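Local atomic coordinates of RNA-binding protein RO60 (Deinococcus radiodurans, PDB entry 2NVO), a protein that binds small RNAs that accumulate during recovery from ultraviolet irradiation and contributes to the resistance of the bacterium to that irradiation. Residues Leu44-Val49 / Val86-Val90; Thr65-Thr69 / Asp100-Leu104. One frame throughout, in Å; residues are numbered along the deposited sequence.

Interaction 1: Leu44-Val49 / Val86-Val90; sequences LTRFLV and VTLDV
Both segments are alpha-helical, and each is part of a longer helix. Leu44-Val49 belongs to helix 40-50 and Val86-Val90 to helix 80-93. Within them Leu48 N bonds to Leu44 O at 2.9 Å and Val90 N to Val86 O at 3.0 Å. The two short axes come within 9.8 Å and run in broadly the same direction, with a signed crossing angle of -46°. The backbones are nearest at Thr45 and Val86, whose CA atoms are 6.6 Å apart. The interface of 295 Å² is mainly aliphatic. Leu44, Leu48, Val86 and Val90 direct their CA-to-CB bonds toward the partner helix. Leu44 and Leu48 are one turn apart on their helix, as are Val86 and Val90 on theirs. Leu48 (mt) inserts its CD1 among Val86, Thr87 and Val90: it lies 3.9 Å from Val86 CG1, 3.8 Å from Thr87 CA and 3.7 Å from Val90 CG2. Leu44 (tp) brings CD2 to 3.5 Å from Val86 CG1. Thr45 OG1 touches Val86 CG1 at 3.4 Å, but its hydrogen bond goes back to Glu41 O of its own helix. Thr87 OG1 likewise bonds to Ala83 O. Val105 of helix 100-112 touches the side chains of both Leu48 and Thr87. This is ordinary aliphatic helix-helix packing, here joining two helices near the N-terminal end of the TROVE domain, whose HEAT-like helical repeats form a horseshoe.

Interaction 2: Thr65-Thr69 / Asp100-Leu104; sequences TVQAT and DPALL
Leu104 and Val66 dominate this contact, with 67 and 81 Å² covered, and Asp100 follows with 25 Å². Val66 lies in the extended segment Thr65-Thr69. The phi/psi values of Thr65 to Ala68 are all in the beta region, from -75/140 at Thr65 to -72/132 at Ala68, yet the segment forms no regular strand. Asp100-Leu104 is the first turn of helix 100-112, closed by a hydrogen bond of 2.9 Å from Leu104 N to Asp100 O. The nearest CA pairs are Val66 with Pro101 at 6.0 Å and Ala68 with Leu104 at 7.5 Å, so the loop advances along the helix in the same sense.

Val66 (chi1 67°, p) points toward the helix. Its CG1 is 3.9 Å from Asp100 CB, 4.1 Å from Pro101 N and 4.0 Å from Leu104 CD2. Its CG2 meets Pro101 CB at 4.1 Å. Leu104 takes the tp rotamer and sends CD2 against the loop backbone. CD2 is 3.4 Å from Ala68 N, 3.8 Å from Gln67 C and 4.0 Å from Ala68 CB. Asp100 contributes its CB here, while its side chain also touches His138. The contact is apolar packing of a connecting loop on the start of a helix.

The loop comes from strand 56-59 and leads into helix 70-78, with Thr69 as N-cap and its OG1 bonded to Asp53 OD2. Phe142 of helix 133-143 packs against both Val66 and Leu104, and Ala102 touches Thr87 and Val91 of helix 80-93.

The two contacts are neighbours in the N-terminal part of the TROVE domain, their centres about 11 Å apart. Their segments alternate along the chain: 44-49, 65-69, 86-90, then 100-104. Helix 80-93 of interaction 1 is followed directly by helix 100-112 of interaction 2. The contacts also touch. Phe47 CZ reaches Val66 CG2 at 3.3 Å, and Leu48 CD2 lies 3.7 Å from Ala102 CA. Helix 40-50 thus packs on the loop 65-69 and on helices 80-93 and 100-112, forming one continuous core. Arg46 NH2 hydrogen-bonds to Arg510 O and Val534 O, so this core adjoins the VWFA-like domain that closes the ring.

Interaction 1: Leu44-Val49 / Val86-Val90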
# COMPACT_ATOMS: atom_id res chain seq x y z
N LEU A 44 8.34 -7.05 -17.64
CA LEU A 44 7.43 -7.83 -16.81
C LEU A 44 7.50 -7.39 -15.35
O LEU A 44 6.48 -7.32 -14.67
CB LEU A 44 7.72 -9.33 -16.92
CG LEU A 44 6.84 -10.23 -16.05
CD1 LEU A 44 5.39 -10.17 -16.53
CD2 LEU A 44 7.34 -11.66 -16.04
N THR A 45 8.71 -7.09 -14.86
CA THR A 45 8.85 -6.64 -13.48
C THR A 45 8.06 -5.34 -13.28
O THR A 45 7.38 -5.16 -12.27
CB THR A 45 10.33 -6.44 -13.07
OG1 THR A 45 10.98 -7.71 -12.92
CG2 THR A 45 10.43 -5.70 -11.75
N ARG A 46 8.15 -4.45 -14.26
CA ARG A 46 7.42 -3.19 -14.15
C ARG A 46 5.92 -3.43 -14.06
O ARG A 46 5.23 -2.81 -13.28
CB ARG A 46 7.73 -2.25 -15.31
CG ARG A 46 7.05 -0.89 -15.15
CD ARG A 46 7.62 0.15 -16.12
NE ARG A 46 8.98 0.54 -15.74
CZ ARG A 46 9.63 1.58 -16.24
NH1 ARG A 46 9.05 2.35 -17.15
NH2 ARG A 46 10.87 1.85 -15.82
N PHE A 47 5.42 -4.35 -14.89
CA PHE A 47 4.01 -4.69 -14.85
C PHE A 47 3.63 -5.29 -13.50
O PHE A 47 2.55 -5.02 -12.96
CB PHE A 47 3.68 -5.65 -15.99
CG PHE A 47 2.30 -6.22 -15.91
CD1 PHE A 47 1.23 -5.57 -16.52
CD2 PHE A 47 2.07 -7.40 -15.23
CE1 PHE A 47 -0.06 -6.10 -16.44
CE2 PHE A 47 0.78 -7.92 -15.14
CZ PHE A 47 -0.27 -7.28 -15.75
N LEU A 48 4.50 -6.12 -12.96
CA LEU A 48 4.26 -6.76 -11.66
C LEU A 48 4.20 -5.78 -10.50
O LEU A 48 3.43 -5.96 -9.56
CB LEU A 48 5.33 -7.81 -11.38
CG LEU A 48 5.24 -9.05 -12.27
CD1 LEU A 48 6.49 -9.91 -12.09
CD2 LEU A 48 3.98 -9.84 -11.91
N VAL A 49 5.01 -4.73 -10.54
CA VAL A 49 5.03 -3.75 -9.46
C VAL A 49 3.94 -2.70 -9.61
O VAL A 49 3.22 -2.41 -8.65
CB VAL A 49 6.39 -3.02 -9.37
CG1 VAL A 49 6.30 -1.82 -8.41
CG2 VAL A 49 7.48 -3.97 -8.95
N VAL A 86 10.76 -14.41 -12.94
CA VAL A 86 10.56 -12.99 -12.71
C VAL A 86 9.49 -12.76 -11.63
O VAL A 86 9.67 -11.98 -10.71
CB VAL A 86 10.17 -12.26 -14.03
CG1 VAL A 86 9.90 -10.79 -13.78
CG2 VAL A 86 11.26 -12.44 -15.08
N THR A 87 8.39 -13.49 -11.75
CA THR A 87 7.28 -13.36 -10.81
C THR A 87 7.66 -13.74 -9.39
O THR A 87 7.29 -13.05 -8.45
CB THR A 87 6.03 -14.14 -11.29
OG1 THR A 87 5.56 -13.56 -12.50
CG2 THR A 87 4.91 -14.08 -10.27
N LEU A 88 8.41 -14.83 -9.23
CA LEU A 88 8.83 -15.22 -7.89
C LEU A 88 9.82 -14.22 -7.29
O LEU A 88 9.74 -13.90 -6.11
CB LEU A 88 9.39 -16.64 -7.88
CG LEU A 88 8.35 -17.75 -7.69
CD1 LEU A 88 7.18 -17.57 -8.64
CD2 LEU A 88 8.98 -19.12 -7.87
N ASP A 89 10.74 -13.73 -8.12
CA ASP A 89 11.69 -12.70 -7.72
C ASP A 89 10.98 -11.46 -7.16
O ASP A 89 11.40 -10.88 -6.16
CB ASP A 89 12.59 -12.28 -8.89
CG ASP A 89 13.68 -13.31 -9.21
OD1 ASP A 89 14.46 -13.07 -10.16
OD2 ASP A 89 13.77 -14.35 -8.51
N VAL A 90 9.91 -11.04 -7.83
CA VAL A 90 9.17 -9.87 -7.39
C VAL A 90 8.41 -10.15 -6.10
O VAL A 90 8.42 -9.33 -5.18
CB VAL A 90 8.21 -9.37 -8.47
CG1 VAL A 90 7.25 -8.32 -7.89
CG2 VAL A 90 8.98 -8.81 -9.65

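Interaction 2: Thr65-Thr69 / Asp100-Leu104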
# COMPACT_ATOMS: atom_id res chain seq x y z
N THR A 65 -8.01 -2.00 -11.97
CA THR A 65 -7.73 -3.39 -11.71
C THR A 65 -6.75 -3.87 -12.77
O THR A 65 -6.85 -3.50 -13.94
CB THR A 65 -9.00 -4.23 -11.82
OG1 THR A 65 -9.96 -3.76 -10.87
CG2 THR A 65 -8.70 -5.70 -11.54
N VAL A 66 -5.79 -4.67 -12.35
CA VAL A 66 -4.80 -5.15 -13.29
C VAL A 66 -5.47 -6.02 -14.35
O VAL A 66 -6.31 -6.87 -14.05
CB VAL A 66 -3.68 -5.93 -12.59
CG1 VAL A 66 -4.23 -7.23 -12.02
CG2 VAL A 66 -2.52 -6.19 -13.55
N GLN A 67 -5.12 -5.78 -15.60
CA GLN A 67 -5.52 -6.63 -16.69
C GLN A 67 -4.26 -7.00 -17.44
O GLN A 67 -3.35 -6.18 -17.55
CB GLN A 67 -6.47 -5.88 -17.62
CG GLN A 67 -7.85 -5.65 -17.04
CD GLN A 67 -8.82 -5.17 -18.09
OE1 GLN A 67 -9.26 -4.02 -18.07
NE2 GLN A 67 -9.16 -6.06 -19.03
N ALA A 68 -4.19 -8.23 -17.93
CA ALA A 68 -3.04 -8.66 -18.73
C ALA A 68 -3.05 -7.99 -20.10
O ALA A 68 -4.07 -7.98 -20.78
CB ALA A 68 -3.03 -10.17 -18.86
N THR A 69 -1.93 -7.43 -20.52
CA THR A 69 -1.84 -6.85 -21.85
C THR A 69 -1.28 -7.88 -22.82
O THR A 69 -0.87 -8.96 -22.42
CB THR A 69 -0.95 -5.59 -21.87
OG1 THR A 69 0.37 -5.94 -21.45
CG2 THR A 69 -1.52 -4.51 -20.96
N ASP A 100 -1.99 -8.48 -6.65
CA ASP A 100 -2.85 -8.71 -7.83
C ASP A 100 -2.12 -9.10 -9.12
O ASP A 100 -2.46 -10.11 -9.74
CB ASP A 100 -3.73 -7.49 -8.12
CG ASP A 100 -4.61 -7.10 -6.95
OD1 ASP A 100 -4.22 -7.32 -5.78
OD2 ASP A 100 -5.69 -6.54 -7.21
N PRO A 101 -1.15 -8.27 -9.56
CA PRO A 101 -0.50 -8.55 -10.85
C PRO A 101 0.27 -9.88 -10.84
O PRO A 101 0.30 -10.56 -11.87
CB PRO A 101 0.49 -7.38 -11.01
CG PRO A 101 -0.10 -6.27 -10.19
CD PRO A 101 -0.75 -6.96 -9.01
N ALA A 102 0.89 -10.21 -9.72
CA ALA A 102 1.65 -11.46 -9.60
C ALA A 102 0.70 -12.66 -9.57
O ALA A 102 1.02 -13.73 -10.12
CB ALA A 102 2.52 -11.44 -8.36
N LEU A 103 -0.46 -12.48 -8.95
CA LEU A 103 -1.49 -13.50 -8.93
C LEU A 103 -2.04 -13.77 -10.33
O LEU A 103 -2.25 -14.92 -10.71
CB LEU A 103 -2.62 -13.11 -7.99
CG LEU A 103 -2.20 -13.06 -6.52
CD1 LEU A 103 -3.32 -12.51 -5.65
CD2 LEU A 103 -1.79 -14.45 -6.07
N LEU A 104 -2.23 -12.70 -11.11
CA LEU A 104 -2.76 -12.79 -12.46
C LEU A 104 -1.77 -13.48 -13.37
O LEU A 104 -2.13 -14.37 -14.13
CB LEU A 104 -3.06 -11.39 -13.02
CG LEU A 104 -3.31 -11.28 -14.53
CD1 LEU A 104 -4.43 -12.22 -14.98
CD2 LEU A 104 -3.62 -9.85 -14.96